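Local coordinates for phosphoenolpyruvate-protein phosphotransferase (Coxiella burnetii, PDB 3TRC) that probably catalyses, as a whole enzyme, phosphoryl transfer from phosphoenolpyruvate to a histidine of a partner protein, this piece being its GAF domain, at residues Asp94-Pro99 with Asp111-Leu116; Leu116-Ile121 with Thr150-Leu155. One frame throughout, in Å; residues are numbered along the deposited sequence.

Contact 1 of 2, residues Asp94-Pro99 with Asp111-Leu116; sequences DAPLHP and DYHGFL
Asp94 and Ala95 meet His113 in a two-bond polar junction, where the loop that follows strand 90-92 folds back against the residues leading into strand 114-122. One bond joins side chains. His113 ND1 donates its N-H to Asp94 OD1 at 2.7 Å, nearly straight at 170°. The oxygen lies in the plane of the imidazole, at the ring edge, whereas from the aspartate's side the donor stands above the carboxylate plane; the two flat groups are turned 70° against each other. The CB of Asp94 points away from 111-116, but CG, anti to the backbone N (chi1 -151°), is carried back toward His113, and the side chains lie side by side, pointing the same way. A negative charge at this distance would probably fix ND1 as the protonated nitrogen and could raise the basicity of the ring.

The second bond joins backbones: Ala95 N donates to His113 O at 2.8 Å. Ala95 opens a short 3-10 turn, and its CB packs against Phe115 CB at 3.6 Å, while Leu79 of helix 78-86 touches both residues. Pro96 adds a van der Waals touch, its CG 3.7 Å from Tyr112 O. Asp94 thus grips His113 by the side chain while the next residue holds it by the main chain, fixing both the imidazole and the peptide. His113 and Gly114 both face Gln134 of the neighbouring strand, so the junction is built on a classic beta bulge in the antiparallel sheet of the GAF domain.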
loop_
_atom_site.group_PDB
_atom_site.type_symbol
_atom_site.label_atom_id
_atom_site.label_comp_id
_atom_site.label_asym_id
_atom_site.label_seq_id
_atom_site.Cartn_x
_atom_site.Cartn_y
_atom_site.Cartn_z
ATOM N N ASP A 94 -17.556 -21.459 5.167
ATOM C CA ASP A 94 -18.732 -21.481 6.035
ATOM C C ASP A 94 -18.340 -21.334 7.507
ATOM O O ASP A 94 -18.237 -22.324 8.240
ATOM C CB ASP A 94 -19.519 -22.777 5.819
ATOM C CG ASP A 94 -21.004 -22.620 6.096
ATOM O OD1 ASP A 94 -21.399 -21.676 6.813
ATOM O OD2 ASP A 94 -21.784 -23.460 5.600
ATOM N N ALA A 95 -18.141 -20.089 7.930
ATOM C CA ALA A 95 -17.670 -19.786 9.281
ATOM C C ALA A 95 -18.484 -20.426 10.408
ATOM O O ALA A 95 -17.906 -20.928 11.364
ATOM C CB ALA A 95 -17.574 -18.267 9.491
ATOM N N PRO A 96 -19.824 -20.400 10.309
ATOM C CA PRO A 96 -20.624 -20.966 11.402
ATOM C C PRO A 96 -20.338 -22.441 11.674
ATOM O O PRO A 96 -20.645 -22.916 12.769
ATOM C CB PRO A 96 -22.060 -20.772 10.916
ATOM C CG PRO A 96 -21.983 -19.553 10.051
ATOM C CD PRO A 96 -20.671 -19.708 9.319
ATOM N N LEU A 97 -19.757 -23.150 10.710
ATOM C CA LEU A 97 -19.434 -24.561 10.910
ATOM C C LEU A 97 -18.101 -24.768 11.628
ATOM O O LEU A 97 -17.794 -25.876 12.058
ATOM C CB LEU A 97 -19.440 -25.322 9.581
ATOM C CG LEU A 97 -20.721 -25.209 8.751
ATOM C CD1 LEU A 97 -20.641 -26.102 7.522
ATOM C CD2 LEU A 97 -21.937 -25.560 9.597
ATOM N N HIS A 98 -17.310 -23.705 11.757
ATOM C CA HIS A 98 -16.026 -23.806 12.446
ATOM C C HIS A 98 -16.262 -23.978 13.936
ATOM O O HIS A 98 -17.109 -23.298 14.509
ATOM C CB HIS A 98 -15.170 -22.561 12.190
ATOM C CG HIS A 98 -13.736 -22.715 12.601
ATOM N ND1 HIS A 98 -13.323 -22.649 13.915
ATOM C CD2 HIS A 98 -12.617 -22.922 11.866
ATOM C CE1 HIS A 98 -12.013 -22.817 13.972
ATOM N NE2 HIS A 98 -11.561 -22.987 12.742
ATOM N N PRO A 99 -15.516 -24.896 14.567
ATOM C CA PRO A 99 -15.670 -25.218 15.991
ATOM C C PRO A 99 -15.498 -24.017 16.921
ATOM O O PRO A 99 -16.025 -24.034 18.033
ATOM C CB PRO A 99 -14.549 -26.231 16.241
ATOM C CG PRO A 99 -14.292 -26.846 14.913
ATOM C CD PRO A 99 -14.500 -25.741 13.917
ATOM N N ASP A 111 -27.260 -13.608 7.748
ATOM C CA ASP A 111 -26.626 -14.916 7.872
ATOM C C ASP A 111 -25.432 -15.060 6.935
ATOM O O ASP A 111 -25.566 -15.557 5.816
ATOM C CB ASP A 111 -27.633 -16.031 7.592
ATOM C CG ASP A 111 -28.551 -16.294 8.767
ATOM O OD1 ASP A 111 -28.055 -16.324 9.915
ATOM O OD2 ASP A 111 -29.769 -16.469 8.542
ATOM N N TYR A 112 -24.262 -14.640 7.400
ATOM C CA TYR A 112 -23.053 -14.750 6.588
ATOM C C TYR A 112 -22.435 -16.132 6.698
ATOM O O TYR A 112 -22.651 -16.852 7.677
ATOM C CB TYR A 112 -22.025 -13.687 6.979
ATOM C CG TYR A 112 -22.575 -12.289 6.922
ATOM C CD1 TYR A 112 -22.974 -11.730 5.715
ATOM C CD2 TYR A 112 -22.706 -11.527 8.074
ATOM C CE1 TYR A 112 -23.486 -10.450 5.656
ATOM C CE2 TYR A 112 -23.214 -10.246 8.025
ATOM C CZ TYR A 112 -23.604 -9.711 6.818
ATOM O OH TYR A 112 -24.113 -8.433 6.775
ATOM N N HIS A 113 -21.668 -16.501 5.680
ATOM C CA HIS A 113 -21.014 -17.797 5.660
ATOM C C HIS A 113 -19.541 -17.650 5.319
ATOM O O HIS A 113 -18.686 -17.934 6.153
ATOM C CB HIS A 113 -21.737 -18.742 4.701
ATOM C CG HIS A 113 -23.126 -19.080 5.144
ATOM N ND1 HIS A 113 -23.402 -20.150 5.968
ATOM C CD2 HIS A 113 -24.310 -18.466 4.917
ATOM C CE1 HIS A 113 -24.700 -20.193 6.211
ATOM N NE2 HIS A 113 -25.275 -19.181 5.586
ATOM N N GLY A 114 -19.244 -17.191 4.106
ATOM C CA GLY A 114 -17.868 -16.929 3.716
ATOM C C GLY A 114 -17.232 -15.949 4.685
ATOM O O GLY A 114 -17.874 -14.987 5.098
ATOM N N PHE A 115 -15.970 -16.189 5.037
ATOM C CA PHE A 115 -15.299 -15.443 6.107
ATOM C C PHE A 115 -13.816 -15.268 5.802
ATOM O O PHE A 115 -13.121 -16.227 5.462
ATOM C CB PHE A 115 -15.465 -16.197 7.438
ATOM C CG PHE A 115 -14.747 -15.575 8.614
ATOM C CD1 PHE A 115 -13.410 -15.862 8.871
ATOM C CD2 PHE A 115 -15.433 -14.761 9.507
ATOM C CE1 PHE A 115 -12.758 -15.311 9.975
ATOM C CE2 PHE A 115 -14.789 -14.203 10.613
ATOM C CZ PHE A 115 -13.450 -14.481 10.846
ATOM N N LEU A 116 -13.334 -14.037 5.906
ATOM C CA LEU A 116 -11.897 -13.794 5.858
ATOM C C LEU A 116 -11.519 -12.897 7.020
ATOM O O LEU A 116 -11.924 -11.735 7.076
ATOM C CB LEU A 116 -11.486 -13.144 4.532
ATOM C CG LEU A 116 -10.002 -12.782 4.391
ATOM C CD1 LEU A 116 -9.123 -14.014 4.568
ATOM C CD2 LEU A 116 -9.746 -12.128 3.033
#

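Contact 2 of 2, residues Leu116-Ile121 with Thr150-Leu155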
loop_
_atom_site.group_PDB
_atom_site.type_symbol
_atom_site.label_atom_id
_atom_site.label_comp_id
_atom_site.label_asym_id
_atom_site.label_seq_id
_atom_site.Cartn_x
_atom_site.Cartn_y
_atom_site.Cartn_z
ATOM N N LEU A 116 -13.334 -14.037 5.906
ATOM C CA LEU A 116 -11.897 -13.794 5.858
ATOM C C LEU A 116 -11.519 -12.897 7.020
ATOM O O LEU A 116 -11.924 -11.735 7.076
ATOM C CB LEU A 116 -11.486 -13.144 4.532
ATOM C CG LEU A 116 -10.002 -12.782 4.391
ATOM C CD1 LEU A 116 -9.123 -14.014 4.568
ATOM C CD2 LEU A 116 -9.746 -12.128 3.033
ATOM N N GLY A 117 -10.755 -13.451 7.957
ATOM C CA GLY A 117 -10.289 -12.694 9.105
ATOM C C GLY A 117 -8.799 -12.480 8.997
ATOM O O GLY A 117 -8.043 -13.429 8.798
ATOM N N ILE A 118 -8.378 -11.226 9.120
ATOM C CA ILE A 118 -6.994 -10.845 8.884
ATOM C C ILE A 118 -6.423 -10.058 10.059
ATOM O O ILE A 118 -6.983 -9.043 10.474
ATOM C CB ILE A 118 -6.894 -10.007 7.593
ATOM C CG1 ILE A 118 -7.318 -10.857 6.398
ATOM C CG2 ILE A 118 -5.492 -9.452 7.401
ATOM C CD1 ILE A 118 -7.093 -10.194 5.092
ATOM N N PRO A 119 -5.297 -10.522 10.603
ATOM C CA PRO A 119 -4.705 -9.800 11.727
ATOM C C PRO A 119 -4.061 -8.511 11.245
ATOM O O PRO A 119 -3.434 -8.474 10.182
ATOM C CB PRO A 119 -3.649 -10.778 12.251
ATOM C CG PRO A 119 -3.266 -11.575 11.054
ATOM C CD PRO A 119 -4.503 -11.701 10.216
ATOM N N ILE A 120 -4.250 -7.448 12.015
ATOM C CA ILE A 120 -3.630 -6.167 11.705
ATOM C C ILE A 120 -2.438 -6.020 12.627
ATOM O O ILE A 120 -2.598 -5.816 13.829
ATOM C CB ILE A 120 -4.612 -5.000 11.900
ATOM C CG1 ILE A 120 -5.837 -5.184 10.986
ATOM C CG2 ILE A 120 -3.915 -3.672 11.623
ATOM C CD1 ILE A 120 -6.931 -4.137 11.174
ATOM N N ILE A 121 -1.244 -6.154 12.058
ATOM C CA ILE A 121 -0.023 -6.270 12.840
ATOM C C ILE A 121 0.989 -5.216 12.418
ATOM O O ILE A 121 1.294 -5.068 11.234
ATOM C CB ILE A 121 0.616 -7.669 12.660
ATOM C CG1 ILE A 121 -0.389 -8.766 13.018
ATOM C CG2 ILE A 121 1.893 -7.793 13.492
ATOM C CD1 ILE A 121 0.042 -10.162 12.610
ATOM N N THR A 150 -2.406 -7.115 2.150
ATOM C CA THR A 150 -1.593 -5.965 1.788
ATOM C C THR A 150 -2.207 -4.695 2.355
ATOM O O THR A 150 -1.501 -3.827 2.885
ATOM C CB THR A 150 -1.443 -5.859 0.248
ATOM O OG1 THR A 150 -0.857 -7.066 -0.244
ATOM C CG2 THR A 150 -0.549 -4.694 -0.119
ATOM N N LEU A 151 -3.529 -4.600 2.276
ATOM C CA LEU A 151 -4.261 -3.470 2.833
ATOM C C LEU A 151 -4.090 -3.367 4.353
ATOM O O LEU A 151 -3.906 -2.274 4.892
ATOM C CB LEU A 151 -5.740 -3.590 2.487
ATOM C CG LEU A 151 -6.656 -2.456 2.937
ATOM C CD1 LEU A 151 -6.190 -1.133 2.342
ATOM C CD2 LEU A 151 -8.092 -2.752 2.543
ATOM N N ALA A 152 -4.156 -4.507 5.036
ATOM C CA ALA A 152 -4.032 -4.529 6.491
ATOM C C ALA A 152 -2.688 -3.990 6.978
ATOM O O ALA A 152 -2.589 -3.462 8.088
ATOM C CB ALA A 152 -4.261 -5.942 7.029
ATOM N N ILE A 153 -1.650 -4.142 6.163
ATOM C CA ILE A 153 -0.349 -3.569 6.492
ATOM C C ILE A 153 -0.467 -2.050 6.566
ATOM O O ILE A 153 0.090 -1.412 7.458
ATOM C CB ILE A 153 0.713 -3.970 5.457
ATOM C CG1 ILE A 153 0.847 -5.495 5.438
ATOM C CG2 ILE A 153 2.047 -3.308 5.770
ATOM C CD1 ILE A 153 1.692 -6.035 4.316
ATOM N N HIS A 154 -1.215 -1.483 5.628
ATOM C CA HIS A 154 -1.447 -0.045 5.586
ATOM C C HIS A 154 -2.250 0.373 6.816
ATOM O O HIS A 154 -1.921 1.349 7.484
ATOM C CB HIS A 154 -2.203 0.304 4.299
ATOM C CG HIS A 154 -2.101 1.740 3.887
ATOM N ND1 HIS A 154 -1.463 2.699 4.649
ATOM C CD2 HIS A 154 -2.561 2.381 2.789
ATOM C CE1 HIS A 154 -1.536 3.865 4.036
ATOM N NE2 HIS A 154 -2.200 3.702 2.903
ATOM N N LEU A 155 -3.312 -0.373 7.111
ATOM C CA LEU A 155 -4.145 -0.087 8.274
ATOM C C LEU A 155 -3.347 -0.136 9.574
ATOM O O LEU A 155 -3.559 0.682 10.470
ATOM C CB LEU A 155 -5.322 -1.058 8.340
ATOM C CG LEU A 155 -6.239 -1.016 7.112
ATOM C CD1 LEU A 155 -7.354 -2.033 7.248
ATOM C CD2 LEU A 155 -6.807 0.380 6.920
#
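Ile120 and Ala152 have the most surface buried where strand 116-121 packs against helix 150-155, and Leu155 comes next. The two axes approach to 7.1 Å and cross at -35°, a close approach made at an alanine: the CA atoms of Ile120 and Ala152 are 5.5 Å apart. Ala152 points its methyl at the strand, where CB touches Ile118 CG2 at 3.7 Å and lies 4.3 Å from Ile120 CG1. In Ile120, CG2 is anti to the backbone N, and this branch reaches the helix backbone, 3.8 Å from Ala152 O. The same methyl lies 4.4 Å from Leu155 CB, so one methyl meets two residues on the same side of the helix, three positions apart.

Beyond the two segments, Ile118 also packs on Cys148 and Val149, Ile120 on Ala156, and Leu155 on Val30 of helix 23-37. The second subunit reaches the helix too, Asn18 of that chain packing on Ile153.

No hydrogen bond crosses between the two segments. Their cohesion comes from apolar side chains and the exclusion of water, with shape fit rather than directed bonds governing this part of the helix-strand contact.

Overall arrangement
Followed from the N terminus, the chain leaves strand 90-92 and enters the loop holding residues 94-99; contact 1 closes that loop when 111-116 arrives, with eleven residues of neither helix nor strand between. Strand 114-122 then continues directly into contact 2, which closes later, once the chain has passed through strand 125-134 and into helix 142-164. The two closures are in series, neither nested nor crossed, and share Leu116. Their centres lie 19 Å apart, so one strand serves two places: its beginning meets the connecting loop, and its later half receives the long C-terminal helix, within a single GAF domain.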